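Side-chain contact in ForH (Streptomyces kaniharaensis, PDB 6NKO), which is probably an enzyme of formycin A biosynthesis, related in sequence to the bifunctional AICAR transformylase/IMP cyclohydrolase of purine synthesis: residues T75-G78 with G79-T83. Residues are numbered along the deposited sequence; the frame is centred on the assembly and turned at random.
Sequences TLLG and GRVKT
The guanidinium of R80 folds back onto the backbone of L77, where NH1 donates a hydrogen bond of 3.0 Å to the carbonyl O of L77. The bond is somewhat bent, 148° at the hydrogen, and the donor lies 18° off the carbonyl plane. That same oxygen also takes a weak bond from the backbone N of R80, 3.4 Å away, so one residue grips it through both main chain and side chain. With CG beside the backbone N (chi1 -80°) and an extended run from CG to NE, the arginine side chain curves round the L77 oxygen, and the edge of its guanidinium meets CA of G78, 3.7 Å from NH1. NH2 turns to E136 in a salt bridge. Two residues on, K82 curls its side chain back so that NZ donates a 2.8 Å hydrogen bond to the carbonyl O of G79, across the type I turn G79-K82; its charge is paired with E51. Apolar contact is thinner: CG2 of V81 lies 4.1 Å from CD1 of L77 and 4.3 Å from CB of L76. G78 and G79 both have positive phi, which lets the chain double back between the leucines and V81. In this surface loop of the MGS-like domain, between strand 65-66 and helix 86-93, R80 thus ties 79-83 back to 75-78, while K82 closes the following turn on itself; each cation is also paired with a glutamate in another part of the chain.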
ATOM      1  N   THR A  75       8.910 -13.720   8.404  1.00 74.78           N
ATOM      2  CA  THR A  75       9.821 -14.076   9.497  1.00 60.61           C
ATOM      3  C   THR A  75      11.290 -13.819   9.145  1.00 55.37           C
ATOM      4  O   THR A  75      12.134 -13.989  10.019  1.00 65.69           O
ATOM      5  CB  THR A  75       9.660 -15.536   9.980  1.00 62.04           C
ATOM      6  OG1 THR A  75      10.082 -15.627  11.344  1.00 65.51           O
ATOM      7  CG2 THR A  75      10.512 -16.504   9.172  1.00 54.29           C
ATOM      8  N   LEU A  76      11.628 -13.386   7.925  1.00 54.96           N
ATOM      9  CA  LEU A  76      13.040 -13.349   7.538  1.00 47.31           C
ATOM     10  C   LEU A  76      13.848 -12.413   8.429  1.00 65.55           C
ATOM     11  O   LEU A  76      14.846 -12.824   9.026  1.00 85.30           O
ATOM     12  CB  LEU A  76      13.195 -12.957   6.070  1.00 60.04           C
ATOM     13  CG  LEU A  76      14.385 -13.549   5.285  1.00 54.94           C
ATOM     14  CD1 LEU A  76      14.222 -13.420   3.769  1.00 55.39           C
ATOM     15  CD2 LEU A  76      15.757 -12.974   5.711  1.00 62.01           C
ATOM     16  N   LEU A  77      13.439 -11.154   8.529  1.00 55.02           N
ATOM     17  CA  LEU A  77      14.130 -10.185   9.364  1.00 55.78           C
ATOM     18  C   LEU A  77      13.096  -9.497  10.257  1.00 60.47           C
ATOM     19  O   LEU A  77      13.004  -8.277  10.329  1.00 52.28           O
ATOM     20  CB  LEU A  77      14.899  -9.179   8.506  1.00 47.94           C
ATOM     21  CG  LEU A  77      15.985  -9.765   7.598  1.00 48.76           C
ATOM     22  CD1 LEU A  77      16.436  -8.765   6.538  1.00 43.56           C
ATOM     23  CD2 LEU A  77      17.195 -10.290   8.375  1.00 45.60           C
ATOM     24  N   GLY A  78      12.307 -10.304  10.965  1.00 49.54           N
ATOM     25  CA  GLY A  78      11.118  -9.799  11.625  1.00 47.21           C
ATOM     26  C   GLY A  78      10.071  -9.269  10.674  1.00 42.65           C
ATOM     27  O   GLY A  78       9.196  -8.504  11.088  1.00 50.30           O
ATOM     28  N   GLY A  79      10.146  -9.650   9.400  1.00 48.78           N
ATOM     29  CA  GLY A  79       9.202  -9.176   8.408  1.00 50.54           C
ATOM     30  C   GLY A  79       9.540  -7.843   7.784  1.00 42.84           C
ATOM     31  O   GLY A  79       8.671  -7.227   7.160  1.00 46.96           O
ATOM     32  N   ARG A  80      10.783  -7.380   7.917  1.00 36.20           N
ATOM     33  CA  ARG A  80      11.166  -6.062   7.426  1.00 47.45           C
ATOM     34  C   ARG A  80      11.377  -6.015   5.919  1.00 45.07           C
ATOM     35  O   ARG A  80      11.540  -4.920   5.369  1.00 45.93           O
ATOM     36  CB  ARG A  80      12.432  -5.590   8.147  1.00 45.02           C
ATOM     37  CG  ARG A  80      12.147  -5.024   9.525  1.00 44.81           C
ATOM     38  CD  ARG A  80      13.414  -4.776  10.327  1.00 45.47           C
ATOM     39  NE  ARG A  80      13.119  -4.326  11.689  1.00 76.42           N
ATOM     40  CZ  ARG A  80      12.470  -5.039  12.608  1.00 74.24           C
ATOM     41  NH1 ARG A  80      12.053  -6.272  12.345  1.00 67.45           N
ATOM     42  NH2 ARG A  80      12.252  -4.522  13.809  1.00 72.77           N
ATOM     43  N   VAL A  81      11.372  -7.159   5.242  1.00 31.72           N
ATOM     44  CA  VAL A  81      11.499  -7.214   3.793  1.00 41.43           C
ATOM     45  C   VAL A  81      10.288  -7.905   3.159  1.00 35.96           C
ATOM     46  O   VAL A  81      10.322  -8.269   1.989  1.00 46.82           O
ATOM     47  CB  VAL A  81      12.823  -7.892   3.384  1.00 33.09           C
ATOM     48  CG1 VAL A  81      13.985  -6.939   3.558  1.00 34.86           C
ATOM     49  CG2 VAL A  81      13.094  -9.099   4.247  1.00 55.02           C
ATOM     50  N   LYS A  82       9.204  -8.063   3.924  1.00 41.06           N
ATOM     51  CA  LYS A  82       8.102  -8.931   3.521  1.00 36.18           C
ATOM     52  C   LYS A  82       7.395  -8.459   2.253  1.00 39.61           C
ATOM     53  O   LYS A  82       6.760  -9.275   1.580  1.00 42.66           O
ATOM     54  CB  LYS A  82       7.096  -9.061   4.666  1.00 39.68           C
ATOM     55  CG  LYS A  82       6.117  -7.911   4.787  1.00 41.48           C
ATOM     56  CD  LYS A  82       4.904  -8.328   5.597  1.00 48.63           C
ATOM     57  CE  LYS A  82       5.297  -8.714   7.013  1.00 48.97           C
ATOM     58  NZ  LYS A  82       5.937  -7.578   7.732  1.00 65.80           N
ATOM     59  N   THR A  83       7.476  -7.177   1.906  1.00 28.67           N
ATOM     60  CA  THR A  83       6.948  -6.704   0.634  1.00 33.83           C
ATOM     61  C   THR A  83       8.049  -6.349  -0.353  1.00 40.62           C
ATOM     62  O   THR A  83       7.750  -5.899  -1.464  1.00 32.67           O
ATOM     63  CB  THR A  83       6.027  -5.495   0.845  1.00 33.73           C
ATOM     64  OG1 THR A  83       6.706  -4.502   1.622  1.00 37.07           O
ATOM     65  CG2 THR A  83       4.749  -5.919   1.560  1.00 32.55           C
TER